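PDB 2P2V: alpha-2,3-sialyltransferase from Campylobacter jejuni, which probably transfers sialic acid from CMP-sialic acid to galactose-ended acceptor sugars in alpha-2,3 linkage, the part present here being the N-terminal domain of a longer protein. Local coordinates for residues A[11-16]-A[161-166]; A[17-22]-A[40-45]; A[62-67]-A[90-95]. One frame throughout, in Å; residues are numbered along the deposited sequence.

Contact 1: residues A[11-16]-A[161-166]; sequences NELIVS and LGYKTI
A Schellman motif ends helix 150-161 at Gly-162, and Val-15 and Leu-13 of the N-terminal loop pack against this helix end and against Tyr-163 just beyond it. Val-15 CG2 lies over one face of the Tyr-163 ring, 3.5 Å from the ring centroid and 19° off the normal, a CH-pi contact displaced toward the rim at CE1. The same methyl lies 3.3 Å from Leu-161 O. CG1, anti to the backbone N of Val-15 (chi1 179°), lies chiefly at Gly-162 O, 3.7 Å away. A branched residue suits this place: one methyl takes the ring face and Leu-161 O while the other rests on the glycine.

Leu-13 extends the apolar patch. Its CD1 meets CD1 of Leu-161 at 3.7 Å, the two side chains crossing at about a right angle, and its CD2 packs beside Tyr-163 OH at 3.6 Å. The polar partner of that hydroxyl is Asp-44, to which it is hydrogen-bonded.

Polar atoms of the two backbones meet through one water. It accepts from Val-15 N at 2.9 Å and donates to Leu-161 O at 2.8 Å and, over a longer reach, to Leu-13 O at 3.3 Å.

Gly-162 takes positive phi (106°), where a CB would press on the preceding carbonyl oxygen; these backbone angles alone account for glycine. A positive-phi glycine with two bonds back into the last helical turn is the Schellman motif, here closing helix 150-161 ahead of strand 165-169.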
loop_
_atom_site.group_PDB
_atom_site.type_symbol
_atom_site.label_atom_id
_atom_site.label_comp_id
_atom_site.label_asym_id
_atom_site.label_seq_id
_atom_site.Cartn_x
_atom_site.Cartn_y
_atom_site.Cartn_z
ATOM N N ASN A 11 3.668 -6.655 23.238
ATOM C CA ASN A 11 3.853 -6.502 21.791
ATOM C C ASN A 11 3.086 -7.521 20.984
ATOM O O ASN A 11 2.603 -7.229 19.885
ATOM C CB ASN A 11 5.332 -6.601 21.423
ATOM C CG ASN A 11 6.090 -5.342 21.749
ATOM O OD1 ASN A 11 7.320 -5.296 21.611
ATOM N ND2 ASN A 11 5.372 -4.306 22.190
ATOM N N GLU A 12 2.978 -8.727 21.533
ATOM C CA GLU A 12 2.276 -9.821 20.876
ATOM C C GLU A 12 1.713 -10.692 21.979
ATOM O O GLU A 12 2.350 -10.859 23.032
ATOM C CB GLU A 12 3.255 -10.635 20.022
ATOM C CG GLU A 12 2.630 -11.448 18.890
ATOM C CD GLU A 12 3.701 -12.036 17.961
ATOM O OE1 GLU A 12 3.731 -11.676 16.751
ATOM O OE2 GLU A 12 4.529 -12.850 18.456
ATOM N N LEU A 13 0.520 -11.223 21.761
ATOM C CA LEU A 13 -0.068 -12.168 22.707
ATOM C C LEU A 13 0.373 -13.588 22.285
ATOM O O LEU A 13 -0.133 -14.139 21.311
ATOM C CB LEU A 13 -1.608 -12.012 22.743
ATOM C CG LEU A 13 -2.401 -12.481 23.970
ATOM C CD1 LEU A 13 -3.850 -12.016 23.874
ATOM C CD2 LEU A 13 -2.368 -14.029 24.155
ATOM N N ILE A 14 1.310 -14.170 23.039
ATOM C CA ILE A 14 1.844 -15.495 22.724
ATOM C C ILE A 14 1.363 -16.501 23.782
ATOM O O ILE A 14 1.604 -16.318 24.972
ATOM C CB ILE A 14 3.376 -15.453 22.636
ATOM C CG1 ILE A 14 3.830 -14.412 21.610
ATOM C CG2 ILE A 14 3.937 -16.824 22.243
ATOM C CD1 ILE A 14 5.362 -14.261 21.512
ATOM N N VAL A 15 0.629 -17.516 23.337
ATOM C CA VAL A 15 0.141 -18.599 24.198
ATOM C C VAL A 15 1.235 -19.698 24.166
ATOM O O VAL A 15 1.633 -20.137 23.084
ATOM C CB VAL A 15 -1.222 -19.144 23.677
ATOM C CG1 VAL A 15 -1.753 -20.308 24.541
ATOM C CG2 VAL A 15 -2.251 -18.012 23.630
ATOM N N SER A 16 1.744 -20.104 25.329
ATOM C CA SER A 16 2.657 -21.260 25.386
ATOM C C SER A 16 1.890 -22.572 25.512
ATOM O O SER A 16 0.832 -22.608 26.116
ATOM C CB SER A 16 3.603 -21.150 26.576
ATOM O OG SER A 16 4.296 -22.389 26.782
ATOM N N LEU A 161 -5.281 -17.623 18.617
ATOM C CA LEU A 161 -4.037 -17.335 19.283
ATOM C C LEU A 161 -3.478 -18.610 19.919
ATOM O O LEU A 161 -2.348 -18.623 20.427
ATOM C CB LEU A 161 -4.252 -16.312 20.378
ATOM C CG LEU A 161 -4.442 -14.873 19.816
ATOM C CD1 LEU A 161 -4.861 -14.037 20.985
ATOM C CD2 LEU A 161 -3.228 -14.272 19.077
ATOM N N GLY A 162 -4.286 -19.648 19.913
ATOM C CA GLY A 162 -3.752 -20.985 20.280
ATOM C C GLY A 162 -4.172 -21.467 21.652
ATOM O O GLY A 162 -3.581 -22.422 22.176
ATOM N N TYR A 163 -5.212 -20.862 22.243
ATOM C CA TYR A 163 -5.818 -21.459 23.422
ATOM C C TYR A 163 -6.653 -22.674 23.032
ATOM O O TYR A 163 -7.255 -22.729 21.932
ATOM C CB TYR A 163 -6.667 -20.459 24.190
ATOM C CG TYR A 163 -5.908 -19.314 24.838
ATOM C CD1 TYR A 163 -5.848 -18.058 24.215
ATOM C CD2 TYR A 163 -5.306 -19.459 26.093
ATOM C CE1 TYR A 163 -5.225 -17.031 24.794
ATOM C CE2 TYR A 163 -4.664 -18.415 26.694
ATOM C CZ TYR A 163 -4.647 -17.175 26.038
ATOM O OH TYR A 163 -4.015 -16.113 26.614
ATOM N N LYS A 164 -6.701 -23.644 23.946
ATOM C CA LYS A 164 -7.294 -24.965 23.643
ATOM C C LYS A 164 -8.533 -25.308 24.438
ATOM O O LYS A 164 -9.365 -26.111 23.981
ATOM C CB LYS A 164 -6.225 -26.055 23.762
ATOM C CG LYS A 164 -5.112 -25.944 22.743
ATOM C CD LYS A 164 -5.644 -25.887 21.305
ATOM C CE LYS A 164 -4.504 -25.848 20.314
ATOM N NZ LYS A 164 -5.000 -25.420 18.958
ATOM N N THR A 165 -8.677 -24.697 25.621
ATOM C CA THR A 165 -9.859 -24.885 26.427
ATOM C C THR A 165 -10.481 -23.573 26.883
ATOM O O THR A 165 -9.874 -22.836 27.646
ATOM C CB THR A 165 -9.587 -25.755 27.687
ATOM O OG1 THR A 165 -8.828 -26.910 27.303
ATOM C CG2 THR A 165 -10.910 -26.207 28.248
ATOM N N ILE A 166 -11.721 -23.349 26.480
ATOM C CA ILE A 166 -12.449 -22.110 26.818
ATOM C C ILE A 166 -13.492 -22.344 27.911
ATOM O O ILE A 166 -14.288 -23.264 27.791
ATOM C CB ILE A 166 -13.177 -21.588 25.550
ATOM C CG1 ILE A 166 -12.172 -21.285 24.456
ATOM C CG2 ILE A 166 -14.096 -20.425 25.888
ATOM C CD1 ILE A 166 -12.773 -21.234 23.109
HETATM O O HOH W 1 0.055 -17.277 20.461
#

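Contact 2: residues A[17-22]-A[40-45]; sequences KNMQNI and PREYDV. With EDO (1,2-ethanediol), chain H; EDO (1,2-ethanediol), chain E.
Strands 21-25 and 44-48 begin side by side in the parallel sheet, and the contact between Asn-21, Ile-22 and residues 42-44 is where their pairing starts. The bridge pairs Ile-22 with Asp-44; Asp-44 N gives its hydrogen to Asn-21 O at 3.2 Å, a nearly straight bond (169°).

Just before it, a side chain stands in for backbone. Asn-21 ND2 donates to Glu-42 O at 2.9 Å, with that oxygen close to the amide plane of Asn-21 and the donor tilted out of the carbonyl plane of Glu-42. CG is anti to the carbonyl carbon (chi1 -67°), and the short amide beyond it bridges to a segment not yet in strand form. ND2 also touches CB of Pro-40 at 3.8 Å.

Met-19 runs alongside residues 42-44. Its CG meets Glu-42 CB, SD lies 3.7 Å from Tyr-43 CA, and CE ends against the carboxylate of Asp-44, 3.4 Å from OD2. The chain bends at both chi2 and chi3, a fold an unbranched methionine allows; SD also receives a weak hydrogen bond from Asn-21 N. Ile-22 CD1 lies 3.6 Å from Asp-44 CB, on the same side of the sheet.

Two 1,2-ethanediol molecules, probably from the crystallisation liquor, occupy the margins. One bonds to Gln-20 N and OE1; the other gives a bond to Tyr-43 O and has C1 over the centre of the Tyr-43 ring.

Asp-44 OD2 is hydrogen-bonded to Tyr-163 OH. Backbone bonds join Ile-22 to Thr-165 and Tyr-167 on one edge and Asp-44 to Asn-21 and Ile-23 on the other, placing strand 21-25 between strands 165-169 and 44-48.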
loop_
_atom_site.group_PDB
_atom_site.type_symbol
_atom_site.label_atom_id
_atom_site.label_comp_id
_atom_site.label_asym_id
_atom_site.label_seq_id
_atom_site.Cartn_x
_atom_site.Cartn_y
_atom_site.Cartn_z
ATOM N N LYS A 17 2.461 -23.662 24.986
ATOM C CA LYS A 17 1.874 -25.016 25.129
ATOM C C LYS A 17 1.512 -25.436 26.570
ATOM O O LYS A 17 0.622 -26.257 26.781
ATOM C CB LYS A 17 2.793 -26.066 24.490
ATOM C CG LYS A 17 3.070 -25.855 22.982
ATOM C CD LYS A 17 1.868 -26.211 22.082
ATOM C CE LYS A 17 2.337 -26.566 20.658
ATOM N NZ LYS A 17 1.260 -26.438 19.613
ATOM N N ASN A 18 2.179 -24.846 27.554
ATOM C CA ASN A 18 2.006 -25.227 28.962
ATOM C C ASN A 18 0.804 -24.616 29.652
ATOM O O ASN A 18 0.463 -25.021 30.762
ATOM C CB ASN A 18 3.261 -24.875 29.756
ATOM C CG ASN A 18 4.496 -25.433 29.135
ATOM O OD1 ASN A 18 4.483 -26.550 28.603
ATOM N ND2 ASN A 18 5.582 -24.649 29.161
ATOM N N MET A 19 0.163 -23.626 29.011
ATOM C CA MET A 19 -1.014 -23.011 29.582
ATOM C C MET A 19 -1.908 -22.559 28.419
ATOM O O MET A 19 -1.642 -21.539 27.781
ATOM C CB MET A 19 -0.606 -21.841 30.498
ATOM C CG MET A 19 -1.585 -21.560 31.648
ATOM S SD MET A 19 -3.257 -21.149 31.093
ATOM C CE MET A 19 -2.884 -19.491 30.432
ATOM N N GLN A 20 -2.944 -23.340 28.140
ATOM C CA GLN A 20 -3.814 -23.083 26.995
ATOM C C GLN A 20 -5.261 -22.884 27.423
ATOM O O GLN A 20 -6.190 -23.128 26.651
ATOM C CB GLN A 20 -3.675 -24.233 25.981
ATOM C CG GLN A 20 -2.264 -24.418 25.418
ATOM C CD GLN A 20 -2.069 -25.788 24.745
ATOM O OE1 GLN A 20 -2.505 -26.808 25.278
ATOM N NE2 GLN A 20 -1.426 -25.806 23.570
ATOM N N ASN A 21 -5.461 -22.413 28.656
ATOM C CA ASN A 21 -6.780 -22.246 29.215
ATOM C C ASN A 21 -7.185 -20.780 29.189
ATOM O O ASN A 21 -6.426 -19.933 29.616
ATOM C CB ASN A 21 -6.838 -22.643 30.704
ATOM C CG ASN A 21 -6.620 -24.155 30.931
ATOM O OD1 ASN A 21 -7.033 -24.987 30.113
ATOM N ND2 ASN A 21 -5.978 -24.495 32.062
ATOM N N ILE A 22 -8.410 -20.533 28.794
ATOM C CA ILE A 22 -8.844 -19.133 28.725
ATOM C C ILE A 22 -10.236 -19.043 29.312
ATOM O O ILE A 22 -11.082 -19.884 29.032
ATOM C CB ILE A 22 -8.715 -18.610 27.240
ATOM C CG1 ILE A 22 -9.050 -17.090 27.151
ATOM C CG2 ILE A 22 -9.603 -19.375 26.279
ATOM C CD1 ILE A 22 -8.047 -16.216 27.841
ATOM N N PRO A 40 -10.346 -23.804 36.153
ATOM C CA PRO A 40 -9.119 -24.581 36.205
ATOM C C PRO A 40 -8.085 -23.900 37.084
ATOM O O PRO A 40 -8.258 -22.736 37.441
ATOM C CB PRO A 40 -8.650 -24.576 34.751
ATOM C CG PRO A 40 -9.143 -23.254 34.246
ATOM C CD PRO A 40 -10.518 -23.166 34.827
ATOM N N ARG A 41 -7.008 -24.614 37.400
ATOM C CA ARG A 41 -5.904 -24.069 38.205
ATOM C C ARG A 41 -5.226 -22.856 37.572
ATOM O O ARG A 41 -4.841 -21.916 38.267
ATOM C CB ARG A 41 -4.816 -25.140 38.394
ATOM C CG ARG A 41 -4.938 -25.957 39.689
ATOM C CD ARG A 41 -4.218 -25.281 40.915
ATOM N NE ARG A 41 -3.065 -24.409 40.579
ATOM C CZ ARG A 41 -1.931 -24.776 39.950
ATOM N NH1 ARG A 41 -1.735 -26.021 39.517
ATOM N NH2 ARG A 41 -0.981 -23.872 39.720
ATOM N N GLU A 42 -5.034 -22.923 36.259
ATOM C CA GLU A 42 -4.325 -21.871 35.550
ATOM C C GLU A 42 -5.164 -21.400 34.397
ATOM O O GLU A 42 -5.866 -22.184 33.767
ATOM C CB GLU A 42 -2.988 -22.376 35.042
ATOM C CG GLU A 42 -2.082 -22.785 36.175
ATOM C CD GLU A 42 -0.661 -22.480 35.875
ATOM O OE1 GLU A 42 0.008 -23.335 35.235
ATOM O OE2 GLU A 42 -0.217 -21.370 36.262
ATOM N N TYR A 43 -5.107 -20.097 34.134
ATOM C CA TYR A 43 -5.902 -19.535 33.062
ATOM C C TYR A 43 -5.546 -18.045 32.865
ATOM O O TYR A 43 -5.040 -17.391 33.775
ATOM C CB TYR A 43 -7.417 -19.646 33.350
ATOM C CG TYR A 43 -7.834 -19.050 34.680
ATOM C CD1 TYR A 43 -8.067 -17.658 34.813
ATOM C CD2 TYR A 43 -8.011 -19.870 35.820
ATOM C CE1 TYR A 43 -8.450 -17.119 36.024
ATOM C CE2 TYR A 43 -8.375 -19.344 37.034
ATOM C CZ TYR A 43 -8.605 -17.973 37.134
ATOM O OH TYR A 43 -8.963 -17.436 38.324
ATOM N N ASP A 44 -5.830 -17.562 31.653
ATOM C CA ASP A 44 -5.837 -16.099 31.310
ATOM C C ASP A 44 -7.300 -15.721 31.222
ATOM O O ASP A 44 -8.176 -16.575 31.099
ATOM C CB ASP A 44 -5.136 -15.861 29.948
ATOM C CG ASP A 44 -3.612 -16.028 30.026
ATOM O OD1 ASP A 44 -3.065 -15.822 31.105
ATOM O OD2 ASP A 44 -2.937 -16.389 29.026
ATOM N N VAL A 45 -7.612 -14.414 31.234
ATOM C CA VAL A 45 -8.989 -13.992 31.235
ATOM C C VAL A 45 -9.160 -12.971 30.057
ATOM O O VAL A 45 -8.288 -12.114 29.896
ATOM C CB VAL A 45 -9.287 -13.207 32.503
ATOM C CG1 VAL A 45 -10.671 -12.741 32.464
ATOM C CG2 VAL A 45 -9.065 -14.089 33.797
HETATM C C1 EDO H . -3.326 -27.907 28.443
HETATM O O1 EDO H . -4.017 -27.781 27.180
HETATM C C2 EDO H . -2.439 -26.693 28.709
HETATM O O2 EDO H . -3.059 -25.829 29.680
HETATM C C1 EDO E . -4.335 -18.685 36.764
HETATM O O1 EDO E . -3.138 -18.445 36.026
HETATM C C2 EDO E . -4.667 -17.523 37.660
HETATM O O2 EDO E . -4.980 -18.105 38.936
#

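Contact 3: residues A[62-67]-A[90-95]; sequences KIKAVF and EIKNIF
Phe-95 and Phe-67 lie side by side on neighbouring parallel strands of a beta-alpha-beta unit, strand 62-68, helix 73-85 and strand 90-96. From the backbone outward, Phe-95 CB lies 3.5 Å from Phe-67 CD2, CG faces CE2, and CD1 comes 3.5 Å from CE2, over a face of the Phe-67 ring. CE1 still lies near Phe-67 CZ and also meets Ala-65 CB at 3.6 Å. CD2 is 4.2 Å from Phe-67 CE2, and toward the tip CE2 and CZ meet nothing nearer across the pair. The planes are almost parallel (4°) but slid apart, so overlap is slight. Both CG atoms are anti to their carbonyl carbons, and the side chains point the same way. Ala-65, two residues before Phe-67, suits its place because its small methyl fits at the edge of the Phe-95 ring.

Ile-63, Val-66, Ile-91 and Ile-94 occupy the other side of the sheet. Val-66 CG2 meets both Ile-91 CG2 and Ile-94 CG1 at 3.8 Å, while Ile-91 and Ile-94 also pack on helix 73-85.

The backbone ladder is interrupted at Lys-64, Lys-92 and Asn-93. Ile-63 N bonds to Glu-90 O and Lys-92 N to Ile-63 O before the break; Val-66 N to Asn-93 O and Phe-95 N to Val-66 O resume after it. Lys-64 NZ forms a salt bridge and Asn-93 ND2 a hydrogen bond with Glu-10, whose charge may offset the nearby lysines, though Lys-92 is only a long, weak partner. Within the break, Asn-93 ND2 donates to Lys-64 O at 3.0 Å, the oxygen lying in the amide plane and the N-H pointing almost straight at it (167°).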
loop_
_atom_site.group_PDB
_atom_site.type_symbol
_atom_site.label_atom_id
_atom_site.label_comp_id
_atom_site.label_asym_id
_atom_site.label_seq_id
_atom_site.Cartn_x
_atom_site.Cartn_y
_atom_site.Cartn_z
ATOM N N LYS A 62 -6.407 -9.141 36.900
ATOM C CA LYS A 62 -5.498 -9.379 35.778
ATOM C C LYS A 62 -6.250 -9.840 34.529
ATOM O O LYS A 62 -6.788 -10.954 34.487
ATOM C CB LYS A 62 -4.377 -10.355 36.151
ATOM C CG LYS A 62 -3.763 -9.990 37.514
ATOM C CD LYS A 62 -2.397 -10.596 37.715
ATOM C CE LYS A 62 -1.751 -9.979 38.944
ATOM N NZ LYS A 62 -0.460 -10.662 39.354
ATOM N N ILE A 63 -6.376 -8.920 33.556
ATOM C CA ILE A 63 -6.980 -9.222 32.266
ATOM C C ILE A 63 -5.910 -9.424 31.174
ATOM O O ILE A 63 -5.027 -8.555 30.960
ATOM C CB ILE A 63 -8.058 -8.131 31.857
ATOM C CG1 ILE A 63 -9.142 -8.004 32.923
ATOM C CG2 ILE A 63 -8.687 -8.578 30.557
ATOM C CD1 ILE A 63 -9.975 -6.683 32.842
ATOM N N LYS A 64 -5.919 -10.579 30.508
ATOM C CA LYS A 64 -4.999 -10.813 29.446
ATOM C C LYS A 64 -5.336 -9.955 28.211
ATOM O O LYS A 64 -4.441 -9.387 27.600
ATOM C CB LYS A 64 -4.947 -12.315 29.042
ATOM C CG LYS A 64 -3.878 -12.652 28.005
ATOM C CD LYS A 64 -2.412 -12.575 28.539
ATOM C CE LYS A 64 -1.440 -13.278 27.594
ATOM N NZ LYS A 64 -0.058 -13.270 28.159
ATOM N N ALA A 65 -6.600 -9.850 27.842
ATOM C CA ALA A 65 -6.906 -8.920 26.735
ATOM C C ALA A 65 -8.285 -8.384 27.001
ATOM O O ALA A 65 -9.156 -9.107 27.454
ATOM C CB ALA A 65 -6.918 -9.582 25.421
ATOM N N VAL A 66 -8.506 -7.133 26.600
ATOM C CA VAL A 66 -9.850 -6.618 26.585
ATOM C C VAL A 66 -10.248 -6.356 25.166
ATOM O O VAL A 66 -9.382 -6.127 24.308
ATOM C CB VAL A 66 -9.991 -5.234 27.364
ATOM C CG1 VAL A 66 -9.784 -5.416 28.908
ATOM C CG2 VAL A 66 -9.029 -4.184 26.802
ATOM N N PHE A 67 -11.567 -6.302 24.915
ATOM C CA PHE A 67 -12.043 -6.225 23.532
ATOM C C PHE A 67 -13.113 -5.176 23.491
ATOM O O PHE A 67 -14.057 -5.241 24.278
ATOM C CB PHE A 67 -12.676 -7.539 23.071
ATOM C CG PHE A 67 -11.681 -8.662 22.949
ATOM C CD1 PHE A 67 -11.215 -9.281 24.105
ATOM C CD2 PHE A 67 -11.186 -9.033 21.710
ATOM C CE1 PHE A 67 -10.224 -10.302 23.974
ATOM C CE2 PHE A 67 -10.200 -10.028 21.591
ATOM C CZ PHE A 67 -9.750 -10.630 22.715
ATOM N N GLU A 90 -5.038 -4.696 35.603
ATOM C CA GLU A 90 -3.864 -4.877 34.807
ATOM C C GLU A 90 -4.398 -5.449 33.495
ATOM O O GLU A 90 -5.115 -6.474 33.485
ATOM C CB GLU A 90 -2.985 -5.912 35.491
ATOM C CG GLU A 90 -1.669 -6.145 34.828
ATOM C CD GLU A 90 -0.945 -7.255 35.532
ATOM O OE1 GLU A 90 -0.586 -7.039 36.725
ATOM O OE2 GLU A 90 -0.802 -8.343 34.907
ATOM N N ILE A 91 -4.067 -4.783 32.395
ATOM C CA ILE A 91 -4.599 -5.151 31.068
ATOM C C ILE A 91 -3.408 -5.305 30.169
ATOM O O ILE A 91 -2.654 -4.313 29.931
ATOM C CB ILE A 91 -5.535 -4.066 30.546
ATOM C CG1 ILE A 91 -6.745 -3.955 31.474
ATOM C CG2 ILE A 91 -5.973 -4.400 29.076
ATOM C CD1 ILE A 91 -7.677 -2.753 31.218
ATOM N N LYS A 92 -3.174 -6.536 29.692
ATOM C CA LYS A 92 -2.016 -6.797 28.872
ATOM C C LYS A 92 -2.142 -6.485 27.391
ATOM O O LYS A 92 -1.131 -6.260 26.731
ATOM C CB LYS A 92 -1.468 -8.216 29.079
ATOM C CG LYS A 92 -0.915 -8.391 30.505
ATOM C CD LYS A 92 -0.780 -9.882 30.830
ATOM C CE LYS A 92 0.133 -10.090 32.029
ATOM N NZ LYS A 92 1.502 -9.620 31.678
ATOM N N ASN A 93 -3.366 -6.455 26.877
ATOM C CA ASN A 93 -3.550 -6.261 25.446
ATOM C C ASN A 93 -4.884 -5.592 25.249
ATOM O O ASN A 93 -5.812 -5.876 25.950
ATOM C CB ASN A 93 -3.688 -7.602 24.697
ATOM C CG ASN A 93 -2.381 -8.392 24.646
ATOM O OD1 ASN A 93 -1.618 -8.214 23.729
ATOM N ND2 ASN A 93 -2.155 -9.298 25.619
ATOM N N ILE A 94 -5.004 -4.806 24.196
ATOM C CA ILE A 94 -6.298 -4.149 23.936
ATOM C C ILE A 94 -6.672 -4.369 22.485
ATOM O O ILE A 94 -5.930 -3.941 21.604
ATOM C CB ILE A 94 -6.244 -2.595 24.177
ATOM C CG1 ILE A 94 -5.918 -2.283 25.629
ATOM C CG2 ILE A 94 -7.623 -2.019 23.792
ATOM C CD1 ILE A 94 -5.648 -0.750 25.923
ATOM N N PHE A 95 -7.775 -5.073 22.213
ATOM C CA PHE A 95 -8.218 -5.315 20.836
ATOM C C PHE A 95 -9.443 -4.468 20.474
ATOM O O PHE A 95 -10.299 -4.249 21.328
ATOM C CB PHE A 95 -8.718 -6.725 20.628
ATOM C CG PHE A 95 -7.600 -7.769 20.651
ATOM C CD1 PHE A 95 -7.164 -8.236 21.852
ATOM C CD2 PHE A 95 -7.048 -8.243 19.477
ATOM C CE1 PHE A 95 -6.114 -9.211 21.912
ATOM C CE2 PHE A 95 -6.008 -9.201 19.508
ATOM C CZ PHE A 95 -5.582 -9.680 20.750
HETATM O O HOH W 2 -2.912 -8.798 33.277
#

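All three contacts reach one parallel sheet. Contact 3 is the buried one, a strand pair with aliphatic side chains on one face and, on the other, side-by-side phenylalanines and, at the start, a lysine and a glutamate; contacts 1 and 2 are only partly buried. Contact 2 also joins neighbouring strands, but at their first residues, where methionine and asparagine side chains supplement a short backbone register. Contact 1 pairs no strands: methyls, a ring and a water fit a loop to a helix end. Contacts 1 and 2 meet through Tyr-163 and Asp-44, contacts 2 and 3 through Val-45 O and Lys-64 N, and Leu-13 packs on Asn-93 between contacts 1 and 3.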